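Local coordinates for RabGDI protein (Plasmodium falciparum 3D7, PDB 3P1W) that probably acts as a Rab GDP-dissociation inhibitor, keeping prenylated Rab GTPases in their GDP-bound form and shuttling them between membranes and cytosol, at residues 53-58 with 261-266; 66-71 with 75-80; 79-82 with 86-89; 375-380 with 404-409. One frame throughout, in Å; residues are numbered along the deposited sequence. Where two conformers were deposited one is given.

Three of the four contacts lie at the surface; contact 3 alone joins two buried side chains. Contacts 2 and 3 share S79 and K80 and follow one run of chain, from helix 64-71 through the loop that leads to strand 89-90. Contact 4 lies beside them on the sheet of strands 320-333, 378-385 and 405-418, and Y81 of contact 3 hydrogen-bonds to E406. Contact 1 stands apart on the Rossmann-like part, its nearest atoms about 7 Å from contact 2. The chemistry differs accordingly: a weak hydroxyl pair in contact 1, aromatic-aliphatic packing with a water in contact 2, an indole hydrogen bond and an edge-to-face aromatic pair in contact 3, and a salt bridge in contact 4.

Contact 1. Residues 53-58 with 261-266; sequences PYYGGE and GFSRMC
In the Rossmann-like domain, the loop after strand 46-49 meets helix 257-268 through one pair of side chains, Y55 and S263, which bury just 62 Å² between the two segments. The two hydroxyls meet at the ends of their side chains, with S263 OG donating a weak hydrogen bond to Y55 OH over 3.4 Å. The serine oxygen lies oblique to the phenol ring, 4.0 Å from Y55 CZ, and the backbones stay well apart, with the CA atoms of Y55 and S263 separated by 9.5 Å. The tyrosine therefore spans most of the distance itself. Its CG sits anti to its own carbonyl carbon (chi1 -69°), which sends the ring from the loop toward the helix, while S263 turns OG anti to the backbone N (chi1 -165°) to meet it. By analogy with Rab GDIs of known structure, this loop and helix probably contribute to the Rab-binding platform. The loop is shaped by its glycines: at the backbone angles of G56, a side chain would collide with the preceding carbonyl oxygen. The G56 amide bonds to T28 OG1 in the glycine-rich turn after the first strand, tying the loop to the core of the domain. F273 touches both Y55 and S263, and P259 and E260 of the same helix also touch the tyrosine.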
loop_
_atom_site.group_PDB
_atom_site.type_symbol
_atom_site.label_atom_id
_atom_site.label_comp_id
_atom_site.label_asym_id
_atom_site.label_seq_id
_atom_site.Cartn_x
_atom_site.Cartn_y
_atom_site.Cartn_z
ATOM N N PRO A 53 -22.699 6.763 0.621
ATOM C CA PRO A 53 -23.588 5.685 0.164
ATOM C C PRO A 53 -22.888 4.453 -0.424
ATOM O O PRO A 53 -23.563 3.549 -0.896
ATOM C CB PRO A 53 -24.470 6.377 -0.893
ATOM C CG PRO A 53 -23.630 7.465 -1.445
ATOM C CD PRO A 53 -22.591 7.840 -0.379
ATOM N N TYR A 54 -21.557 4.406 -0.348
ATOM C CA TYR A 54 -20.733 3.303 -0.865
ATOM C C TYR A 54 -19.662 3.002 0.202
ATOM O O TYR A 54 -19.343 3.869 1.003
ATOM C CB TYR A 54 -20.055 3.740 -2.188
ATOM C CG TYR A 54 -19.247 5.008 -2.035
ATOM C CD1 TYR A 54 -17.939 4.975 -1.556
ATOM C CD2 TYR A 54 -19.797 6.243 -2.334
ATOM C CE1 TYR A 54 -17.200 6.134 -1.400
ATOM C CE2 TYR A 54 -19.067 7.415 -2.186
ATOM C CZ TYR A 54 -17.770 7.356 -1.719
ATOM O OH TYR A 54 -17.053 8.524 -1.552
ATOM N N TYR A 55 -19.100 1.799 0.191
ATOM C CA TYR A 55 -18.019 1.419 1.111
ATOM C C TYR A 55 -16.665 1.891 0.576
ATOM O O TYR A 55 -16.520 2.086 -0.623
ATOM C CB TYR A 55 -17.923 -0.097 1.234
ATOM C CG TYR A 55 -19.062 -0.784 1.944
ATOM C CD1 TYR A 55 -19.394 -0.450 3.251
ATOM C CD2 TYR A 55 -19.757 -1.819 1.330
ATOM C CE1 TYR A 55 -20.410 -1.091 3.903
ATOM C CE2 TYR A 55 -20.787 -2.471 1.983
ATOM C CZ TYR A 55 -21.104 -2.102 3.265
ATOM O OH TYR A 55 -22.128 -2.741 3.921
ATOM N N GLY A 56 -15.679 2.047 1.461
ATOM C CA GLY A 56 -14.267 2.156 1.035
ATOM C C GLY A 56 -13.559 3.446 1.366
ATOM O O GLY A 56 -12.314 3.486 1.372
ATOM N N GLY A 57 -14.330 4.501 1.652
ATOM C CA GLY A 57 -13.774 5.827 1.886
ATOM C C GLY A 57 -12.782 6.243 0.798
ATOM O O GLY A 57 -13.102 6.187 -0.405
ATOM N N GLU A 58 -11.577 6.640 1.217
ATOM C CA GLU A 58 -10.526 7.066 0.276
ATOM C C GLU A 58 -10.011 5.900 -0.568
ATOM O O GLU A 58 -9.424 6.125 -1.634
ATOM C CB GLU A 58 -9.356 7.723 1.029
ATOM C CG GLU A 58 -9.702 9.048 1.675
ATOM C CD GLU A 58 -9.978 10.148 0.662
ATOM O OE1 GLU A 58 -9.242 10.283 -0.338
ATOM O OE2 GLU A 58 -10.941 10.895 0.874
ATOM N N GLY A 261 -16.010 -8.019 2.328
ATOM C CA GLY A 261 -15.545 -9.136 3.120
ATOM C C GLY A 261 -15.647 -8.921 4.608
ATOM O O GLY A 261 -16.187 -9.766 5.332
ATOM N N PHE A 262 -15.135 -7.792 5.087
ATOM C CA PHE A 262 -15.151 -7.517 6.524
ATOM C C PHE A 262 -16.568 -7.221 7.045
ATOM O O PHE A 262 -16.913 -7.611 8.166
ATOM C CB PHE A 262 -14.178 -6.396 6.897
ATOM C CG PHE A 262 -12.758 -6.862 7.045
ATOM C CD1 PHE A 262 -12.383 -7.644 8.120
ATOM C CD2 PHE A 262 -11.798 -6.531 6.098
ATOM C CE1 PHE A 262 -11.070 -8.086 8.251
ATOM C CE2 PHE A 262 -10.489 -6.952 6.234
ATOM C CZ PHE A 262 -10.120 -7.718 7.304
ATOM N N SER A 263 -17.394 -6.571 6.220
ATOM C CA SER A 263 -18.785 -6.329 6.581
ATOM C C SER A 263 -19.509 -7.663 6.795
ATOM O O SER A 263 -20.207 -7.858 7.798
ATOM C CB SER A 263 -19.490 -5.515 5.496
ATOM O OG SER A 263 -20.713 -4.984 5.986
ATOM N N ARG A 264 -19.311 -8.577 5.853
ATOM C CA ARG A 264 -19.914 -9.903 5.915
ATOM C C ARG A 264 -19.438 -10.657 7.153
ATOM O O ARG A 264 -20.264 -11.205 7.906
ATOM C CB ARG A 264 -19.591 -10.692 4.638
ATOM N N MET A 265 -18.127 -10.672 7.385
ATOM C CA MET A 265 -17.557 -11.350 8.548
ATOM C C MET A 265 -18.102 -10.754 9.850
ATOM O O MET A 265 -18.657 -11.482 10.670
ATOM C CB MET A 265 -16.030 -11.320 8.538
ATOM C CG MET A 265 -15.363 -11.937 9.781
ATOM S SD MET A 265 -14.706 -10.747 11.007
ATOM C CE MET A 265 -14.616 -11.791 12.465
ATOM N N CYS A 266 -17.970 -9.439 10.028
ATOM C CA CYS A 266 -18.391 -8.789 11.282
ATOM C C CYS A 266 -19.854 -9.022 11.653
ATOM O O CYS A 266 -20.199 -9.061 12.832
ATOM C CB CYS A 266 -18.140 -7.294 11.214
ATOM S SG CYS A 266 -16.386 -6.916 11.290
#

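Contact 2. Residues 66-71 with 75-80; sequences NLYNTF and ENIPSK
Y68 presents one ring face to I77, while its hydroxyl end meets P78 CD. The isoleucine approaches off-centre: I77 CG1 lies 4.1 Å from the centroid of the Y68 ring and 30° off the normal, a CH-pi contact, and comes closest to Y68 CG at 3.7 Å. P78 lies obliquely to the ring at its far end, where P78 CD is 3.2 Å from Y68 OH. E75 comes from another direction, with its carboxylate OE1 at the ring edge near the plane. One water lies in the ring plane, bonded to Y68 OH at 2.6 Å and donating to E75 OE1 at 3.2 Å, so the phenol and the carboxylate are joined through solvent. These residues close a tight reversal at the surface, in which the chain leaves helix 64-71 and the following loop folds back along the helix, I77 reaching L64 and T65 near its start. Y68 has a chi1 of -91°, away from the usual staggered values, and this sets the ring with one face against I77. The tyrosine is itself buried: Y81, further along the same loop, and E407 of strand 405-418 also pack against it.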
loop_
_atom_site.group_PDB
_atom_site.type_symbol
_atom_site.label_atom_id
_atom_site.label_comp_id
_atom_site.label_asym_id
_atom_site.label_seq_id
_atom_site.Cartn_x
_atom_site.Cartn_y
_atom_site.Cartn_z
ATOM N N ASN A 66 -19.133 5.732 -12.036
ATOM C CA ASN A 66 -18.706 6.475 -10.885
ATOM C C ASN A 66 -17.341 7.108 -11.098
ATOM O O ASN A 66 -17.125 8.200 -10.629
ATOM C CB ASN A 66 -18.835 5.636 -9.618
ATOM C CG ASN A 66 -20.294 5.439 -9.224
ATOM O OD1 ASN A 66 -21.085 6.396 -9.183
ATOM N ND2 ASN A 66 -20.669 4.205 -8.968
ATOM N N LEU A 67 -16.471 6.474 -11.889
ATOM C CA LEU A 67 -15.170 7.052 -12.209
ATOM C C LEU A 67 -15.406 8.360 -12.954
ATOM O O LEU A 67 -14.842 9.407 -12.613
ATOM C CB LEU A 67 -14.358 6.070 -13.055
ATOM C CG LEU A 67 -12.932 6.394 -13.413
ATOM C CD1 LEU A 67 -12.069 6.415 -12.134
ATOM C CD2 LEU A 67 -12.412 5.383 -14.442
ATOM N N TYR A 68 -16.300 8.304 -13.947
ATOM C CA TYR A 68 -16.592 9.471 -14.762
ATOM C C TYR A 68 -17.353 10.532 -13.982
ATOM O O TYR A 68 -17.065 11.717 -14.117
ATOM C CB TYR A 68 -17.316 9.066 -16.083
ATOM C CG TYR A 68 -16.341 8.810 -17.219
ATOM C CD1 TYR A 68 -15.596 7.629 -17.280
ATOM C CD2 TYR A 68 -16.128 9.766 -18.202
ATOM C CE1 TYR A 68 -14.650 7.412 -18.289
ATOM C CE2 TYR A 68 -15.203 9.549 -19.217
ATOM C CZ TYR A 68 -14.468 8.376 -19.252
ATOM O OH TYR A 68 -13.562 8.167 -20.255
ATOM N N ASN A 69 -18.315 10.128 -13.156
ATOM C CA ASN A 69 -19.058 11.102 -12.353
ATOM C C ASN A 69 -18.130 11.853 -11.421
ATOM O O ASN A 69 -18.332 13.054 -11.157
ATOM C CB ASN A 69 -20.185 10.437 -11.538
ATOM C CG ASN A 69 -21.429 10.126 -12.381
ATOM O OD1 ASN A 69 -21.522 10.503 -13.552
ATOM N ND2 ASN A 69 -22.387 9.421 -11.779
ATOM N N THR A 70 -17.130 11.133 -10.909
ATOM C CA THR A 70 -16.208 11.667 -9.909
ATOM C C THR A 70 -15.172 12.599 -10.505
ATOM O O THR A 70 -14.936 13.659 -9.967
ATOM C CB THR A 70 -15.498 10.516 -9.131
ATOM O OG1 THR A 70 -16.490 9.755 -8.420
ATOM C CG2 THR A 70 -14.442 11.065 -8.164
ATOM N N PHE A 71 -14.582 12.205 -11.625
ATOM C CA PHE A 71 -13.470 12.926 -12.220
ATOM C C PHE A 71 -13.813 13.709 -13.489
ATOM O O PHE A 71 -13.135 14.672 -13.798
ATOM C CB PHE A 71 -12.402 11.929 -12.621
ATOM C CG PHE A 71 -11.661 11.295 -11.446
ATOM C CD1 PHE A 71 -10.551 11.921 -10.896
ATOM C CD2 PHE A 71 -12.064 10.086 -10.929
ATOM C CE1 PHE A 71 -9.843 11.311 -9.822
ATOM C CE2 PHE A 71 -11.381 9.481 -9.884
ATOM C CZ PHE A 71 -10.277 10.094 -9.328
ATOM N N GLU A 75 -18.625 14.810 -19.019
ATOM C CA GLU A 75 -18.351 13.968 -20.183
ATOM C C GLU A 75 -19.218 12.715 -20.261
ATOM O O GLU A 75 -19.563 12.122 -19.231
ATOM C CB GLU A 75 -16.884 13.511 -20.149
ATOM C CG GLU A 75 -15.891 14.632 -20.407
ATOM C CD GLU A 75 -14.461 14.150 -20.560
ATOM O OE1 GLU A 75 -14.212 13.104 -21.194
ATOM O OE2 GLU A 75 -13.580 14.842 -20.038
ATOM N N ASN A 76 -19.531 12.308 -21.483
ATOM C CA ASN A 76 -20.139 11.014 -21.747
ATOM C C ASN A 76 -19.068 9.956 -21.563
ATOM O O ASN A 76 -17.892 10.195 -21.850
ATOM C CB ASN A 76 -20.651 10.908 -23.190
ATOM C CG ASN A 76 -21.856 11.791 -23.474
ATOM O OD1 ASN A 76 -22.668 12.067 -22.593
ATOM N ND2 ASN A 76 -21.969 12.243 -24.728
ATOM N N ILE A 77 -19.467 8.776 -21.116
ATOM C CA ILE A 77 -18.523 7.660 -21.022
ATOM C C ILE A 77 -18.351 7.087 -22.422
ATOM O O ILE A 77 -19.349 6.782 -23.077
ATOM C CB ILE A 77 -19.059 6.565 -20.078
ATOM C CG1 ILE A 77 -19.247 7.123 -18.666
ATOM C CG2 ILE A 77 -18.111 5.365 -20.043
ATOM C CD1 ILE A 77 -20.263 6.359 -17.836
ATOM N N PRO A 78 -17.102 6.949 -22.898
ATOM C CA PRO A 78 -16.907 6.356 -24.211
ATOM C C PRO A 78 -17.497 4.945 -24.331
ATOM O O PRO A 78 -17.281 4.096 -23.462
ATOM C CB PRO A 78 -15.386 6.332 -24.354
ATOM C CG PRO A 78 -14.924 7.468 -23.522
ATOM C CD PRO A 78 -15.832 7.459 -22.337
ATOM N N SER A 79 -18.241 4.717 -25.413
ATOM C CA SER A 79 -18.830 3.409 -25.699
ATOM C C SER A 79 -17.832 2.270 -25.730
ATOM O O SER A 79 -18.171 1.153 -25.367
ATOM C CB SER A 79 -19.564 3.431 -27.043
ATOM O OG SER A 79 -20.767 4.145 -26.889
ATOM N N LYS A 80 -16.605 2.545 -26.156
ATOM C CA LYS A 80 -15.609 1.485 -26.280
ATOM C C LYS A 80 -15.241 0.831 -24.954
ATOM O O LYS A 80 -14.636 -0.239 -24.957
ATOM C CB LYS A 80 -14.348 1.974 -26.991
ATOM C CG LYS A 80 -13.541 3.041 -26.282
ATOM C CD LYS A 80 -12.332 3.373 -27.135
ATOM C CE LYS A 80 -11.482 4.468 -26.534
ATOM N NZ LYS A 80 -10.278 4.712 -27.386
HETATM O O HOH W 1 -13.421 10.126 -21.996
#

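Contact 3. Residues 79-82 with 86-89; sequences SKYG and HWNV
Y81 and W87 bring together the end of the short 3-10 turn 79-81 and the chain just before strand 89-90, and they form the tight part of this contact. W87 NE1 donates to the backbone carbonyl Y81 O at 2.8 Å and 161°, a nearly straight bond. The acceptor lies at the indole edge, in the ring plane, while the donor is tilted 21° from the carbonyl plane. The same edge carries W87 CZ2 to 3.8 Å from Y81 CB, and the six-membered ring of W87 turns its edge toward the face of Y81 in an offset edge-to-face pair, centroids 5.5 Å apart. Both residues are buried: L64 of helix 64-71 touches the two side chains, and Y81 OH is hydrogen-bonded to E406 OE1, so Y81 is held by its backbone carbonyl at one end and its hydroxyl at the other. The other side is looser. G82 is exposed, with a positive phi that favours glycine, and the partly exposed H86 points toward it, yet the H86 side chain comes no nearer than 4.8 Å, from H86 CD2 to G82 CA. S79 closes the turn by accepting from the backbone amide, G82 N to S79 O, at 3.1 Å.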
loop_
_atom_site.group_PDB
_atom_site.type_symbol
_atom_site.label_atom_id
_atom_site.label_comp_id
_atom_site.label_asym_id
_atom_site.label_seq_id
_atom_site.Cartn_x
_atom_site.Cartn_y
_atom_site.Cartn_z
ATOM N N SER A 79 -18.241 4.717 -25.413
ATOM C CA SER A 79 -18.830 3.409 -25.699
ATOM C C SER A 79 -17.832 2.270 -25.730
ATOM O O SER A 79 -18.171 1.153 -25.367
ATOM C CB SER A 79 -19.564 3.431 -27.043
ATOM O OG SER A 79 -20.767 4.145 -26.889
ATOM N N LYS A 80 -16.605 2.545 -26.156
ATOM C CA LYS A 80 -15.609 1.485 -26.280
ATOM C C LYS A 80 -15.241 0.831 -24.954
ATOM O O LYS A 80 -14.636 -0.239 -24.957
ATOM C CB LYS A 80 -14.348 1.974 -26.991
ATOM C CG LYS A 80 -13.541 3.041 -26.282
ATOM C CD LYS A 80 -12.332 3.373 -27.135
ATOM C CE LYS A 80 -11.482 4.468 -26.534
ATOM N NZ LYS A 80 -10.278 4.712 -27.386
ATOM N N TYR A 81 -15.593 1.460 -23.831
ATOM C CA TYR A 81 -15.256 0.901 -22.521
ATOM C C TYR A 81 -16.281 -0.100 -22.018
ATOM O O TYR A 81 -16.045 -0.778 -21.026
ATOM C CB TYR A 81 -15.024 2.015 -21.495
ATOM C CG TYR A 81 -13.821 2.865 -21.815
ATOM C CD1 TYR A 81 -12.726 2.327 -22.492
ATOM C CD2 TYR A 81 -13.758 4.195 -21.429
ATOM C CE1 TYR A 81 -11.620 3.083 -22.780
ATOM C CE2 TYR A 81 -12.648 4.966 -21.725
ATOM C CZ TYR A 81 -11.579 4.398 -22.398
ATOM O OH TYR A 81 -10.470 5.141 -22.712
ATOM N N GLY A 82 -17.416 -0.195 -22.704
ATOM C CA GLY A 82 -18.366 -1.261 -22.428
ATOM C C GLY A 82 -19.110 -1.039 -21.131
ATOM O O GLY A 82 -19.323 0.105 -20.719
ATOM N N HIS A 86 -17.394 -4.683 -15.812
ATOM C CA HIS A 86 -16.002 -5.019 -16.135
ATOM C C HIS A 86 -15.017 -4.135 -15.389
ATOM O O HIS A 86 -13.830 -4.440 -15.355
ATOM C CB HIS A 86 -15.740 -4.838 -17.621
ATOM C CG HIS A 86 -16.671 -5.620 -18.491
ATOM N ND1 HIS A 86 -16.637 -6.995 -18.563
ATOM C CD2 HIS A 86 -17.665 -5.219 -19.317
ATOM C CE1 HIS A 86 -17.575 -7.410 -19.398
ATOM N NE2 HIS A 86 -18.215 -6.353 -19.868
ATOM N N TRP A 87 -15.507 -3.024 -14.846
ATOM C CA TRP A 87 -14.624 -2.020 -14.241
ATOM C C TRP A 87 -14.732 -1.973 -12.738
ATOM O O TRP A 87 -15.805 -1.741 -12.183
ATOM C CB TRP A 87 -14.899 -0.641 -14.838
ATOM C CG TRP A 87 -14.633 -0.592 -16.297
ATOM C CD1 TRP A 87 -15.483 -0.967 -17.293
ATOM C CD2 TRP A 87 -13.431 -0.147 -16.943
ATOM N NE1 TRP A 87 -14.888 -0.793 -18.514
ATOM C CE2 TRP A 87 -13.625 -0.292 -18.331
ATOM C CE3 TRP A 87 -12.210 0.350 -16.482
ATOM C CZ2 TRP A 87 -12.649 0.051 -19.264
ATOM C CZ3 TRP A 87 -11.229 0.681 -17.417
ATOM C CH2 TRP A 87 -11.453 0.528 -18.781
ATOM N N ASN A 88 -13.593 -2.168 -12.075
ATOM C CA ASN A 88 -13.500 -2.023 -10.627
ATOM C C ASN A 88 -12.199 -1.280 -10.308
ATOM O O ASN A 88 -11.183 -1.903 -10.025
ATOM C CB ASN A 88 -13.515 -3.388 -9.965
ATOM C CG ASN A 88 -14.845 -4.116 -10.169
ATOM O OD1 ASN A 88 -15.843 -3.783 -9.526
ATOM N ND2 ASN A 88 -14.849 -5.114 -11.040
ATOM N N VAL A 89 -12.256 0.051 -10.378
ATOM C CA VAL A 89 -11.060 0.894 -10.307
ATOM C C VAL A 89 -10.845 1.410 -8.890
ATOM O O VAL A 89 -11.580 2.280 -8.406
ATOM C CB VAL A 89 -11.188 2.065 -11.300
ATOM C CG1 VAL A 89 -9.935 2.980 -11.245
ATOM C CG2 VAL A 89 -11.469 1.547 -12.744
#

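Contact 4. Residues 375-380 with 404-409; sequences KGKYIA and TIEEKF
K377 and E406 form a salt bridge, K377 NZ donating to E406 OE2 at 2.9 Å, between K377, just ahead of strand 378-385, and E406, at the corner in strand 405-418; these strands of the large mixed sheet are not direct neighbours. Strand 320-333 runs between them and pairs antiparallel with both, which accounts for the 9.7 Å between the CA atoms of K377 and E406, so the two long side chains make up the separation. E406 OE2 accepts through its syn lone pair, on the side of the other oxygen. The two chains cross at about a right angle: the lysine bends at chi2 (-62°) to bring its end round, whereas the glutamate stays extended beyond CG. The lysine methylenes lie near the carboxylate too, K377 CE being 3.7 Å from E406 OE2. Further partners hold the carboxylate, S334 OG at OE2 and Y81 OH at OE1, so both oxygens are satisfied and the group would probably remain ionised. E406 lies in a classic beta bulge, where it and E407 both face I332 on the middle strand and the chain turns a corner. Outward from the charges the contact becomes apolar and sparse. The side chains of I379 and F409 both touch I332. K72 NZ hydrogen-bonds to K408 O, and K72 makes a cation-pi contact with the ring of F409.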
loop_
_atom_site.group_PDB
_atom_site.type_symbol
_atom_site.label_atom_id
_atom_site.label_comp_id
_atom_site.label_asym_id
_atom_site.label_seq_id
_atom_site.Cartn_x
_atom_site.Cartn_y
_atom_site.Cartn_z
ATOM N N LYS A 375 -11.593 -6.289 -21.039
ATOM C CA LYS A 375 -10.533 -7.039 -21.693
ATOM C C LYS A 375 -9.975 -6.167 -22.813
ATOM O O LYS A 375 -10.744 -5.592 -23.603
ATOM C CB LYS A 375 -11.052 -8.391 -22.246
ATOM C CG LYS A 375 -9.943 -9.355 -22.662
ATOM C CD LYS A 375 -10.511 -10.657 -23.241
ATOM N N GLY A 376 -8.651 -6.075 -22.890
ATOM C CA GLY A 376 -7.989 -5.281 -23.928
ATOM C C GLY A 376 -7.624 -3.889 -23.430
ATOM O O GLY A 376 -6.925 -3.143 -24.108
ATOM N N LYS A 377 -8.125 -3.513 -22.265
ATOM C CA LYS A 377 -7.724 -2.237 -21.660
ATOM C C LYS A 377 -6.934 -2.497 -20.371
ATOM O O LYS A 377 -7.035 -3.555 -19.745
ATOM C CB LYS A 377 -8.942 -1.341 -21.384
ATOM C CG LYS A 377 -9.762 -0.932 -22.617
ATOM C CD LYS A 377 -8.963 -0.109 -23.640
ATOM C CE LYS A 377 -9.768 0.092 -24.928
ATOM N NZ LYS A 377 -8.949 0.560 -26.069
ATOM N N TYR A 378 -6.124 -1.513 -19.993
ATOM C CA TYR A 378 -5.286 -1.598 -18.814
ATOM C C TYR A 378 -5.420 -0.299 -18.024
ATOM O O TYR A 378 -5.737 0.758 -18.593
ATOM C CB TYR A 378 -3.814 -1.785 -19.198
ATOM C CG TYR A 378 -3.582 -2.974 -20.096
ATOM C CD1 TYR A 378 -3.032 -4.134 -19.597
ATOM C CD2 TYR A 378 -3.964 -2.950 -21.428
ATOM C CE1 TYR A 378 -2.848 -5.237 -20.397
ATOM C CE2 TYR A 378 -3.779 -4.044 -22.246
ATOM C CZ TYR A 378 -3.218 -5.187 -21.717
ATOM O OH TYR A 378 -3.016 -6.295 -22.498
ATOM N N ILE A 379 -5.127 -0.392 -16.735
ATOM C CA ILE A 379 -5.080 0.762 -15.858
ATOM C C ILE A 379 -3.711 0.857 -15.179
ATOM O O ILE A 379 -3.302 -0.077 -14.490
ATOM C CB ILE A 379 -6.180 0.671 -14.777
ATOM C CG1 ILE A 379 -7.538 0.948 -15.396
ATOM C CG2 ILE A 379 -5.968 1.699 -13.719
ATOM C CD1 ILE A 379 -7.707 2.384 -15.732
ATOM N N ALA A 380 -3.014 1.978 -15.379
ATOM C CA ALA A 380 -1.758 2.255 -14.685
ATOM C C ALA A 380 -2.000 3.429 -13.745
ATOM O O ALA A 380 -2.530 4.449 -14.163
ATOM C CB ALA A 380 -0.625 2.599 -15.703
ATOM N N THR A 404 0.832 5.022 -24.993
ATOM C CA THR A 404 -0.308 5.865 -25.297
ATOM C C THR A 404 -1.333 5.808 -24.183
ATOM O O THR A 404 -1.823 4.734 -23.831
ATOM C CB THR A 404 -0.961 5.429 -26.608
ATOM O OG1 THR A 404 0.001 5.588 -27.655
ATOM C CG2 THR A 404 -2.182 6.297 -26.898
ATOM N N ILE A 405 -1.636 6.967 -23.609
ATOM C CA ILE A 405 -2.618 7.056 -22.543
ATOM C C ILE A 405 -3.940 7.537 -23.112
ATOM O O ILE A 405 -4.008 8.611 -23.710
ATOM C CB ILE A 405 -2.158 8.024 -21.412
ATOM C CG1 ILE A 405 -0.844 7.524 -20.792
ATOM C CG2 ILE A 405 -3.282 8.213 -20.359
ATOM C CD1 ILE A 405 -0.050 8.598 -20.003
ATOM N N GLU A 406 -5.005 6.766 -22.904
ATOM C CA GLU A 406 -6.330 7.170 -23.450
ATOM C C GLU A 406 -6.994 8.242 -22.616
ATOM O O GLU A 406 -7.578 9.195 -23.155
ATOM C CB GLU A 406 -7.272 5.976 -23.573
ATOM C CG GLU A 406 -6.744 4.896 -24.484
ATOM C CD GLU A 406 -7.727 3.773 -24.750
ATOM O OE1 GLU A 406 -8.861 3.778 -24.223
ATOM O OE2 GLU A 406 -7.341 2.859 -25.494
ATOM N N GLU A 407 -6.962 8.052 -21.301
ATOM C CA GLU A 407 -7.584 8.972 -20.350
ATOM C C GLU A 407 -6.792 9.012 -19.047
ATOM O O GLU A 407 -6.184 8.008 -18.649
ATOM C CB GLU A 407 -9.003 8.530 -20.002
ATOM C CG GLU A 407 -9.995 8.436 -21.170
ATOM C CD GLU A 407 -10.310 9.762 -21.823
ATOM O OE1 GLU A 407 -10.087 10.833 -21.203
ATOM O OE2 GLU A 407 -10.841 9.733 -22.962
ATOM N N LYS A 408 -6.829 10.168 -18.391
ATOM C CA LYS A 408 -6.191 10.395 -17.093
ATOM C C LYS A 408 -7.238 10.866 -16.080
ATOM O O LYS A 408 -8.081 11.722 -16.378
ATOM C CB LYS A 408 -5.131 11.482 -17.179
ATOM C CG LYS A 408 -3.862 11.076 -17.883
ATOM C CD LYS A 408 -2.971 12.300 -18.109
ATOM C CE LYS A 408 -1.847 11.988 -19.121
ATOM N NZ LYS A 408 -1.007 13.215 -19.382
ATOM N N PHE A 409 -7.174 10.307 -14.896
ATOM C CA PHE A 409 -8.030 10.703 -13.790
ATOM C C PHE A 409 -7.119 11.058 -12.584
ATOM O O PHE A 409 -6.547 10.171 -11.971
ATOM C CB PHE A 409 -8.955 9.550 -13.435
ATOM C CG PHE A 409 -9.719 8.983 -14.601
ATOM C CD1 PHE A 409 -11.025 9.361 -14.828
ATOM C CD2 PHE A 409 -9.120 8.086 -15.493
ATOM C CE1 PHE A 409 -11.765 8.837 -15.893
ATOM C CE2 PHE A 409 -9.832 7.578 -16.572
ATOM C CZ PHE A 409 -11.178 7.955 -16.772
#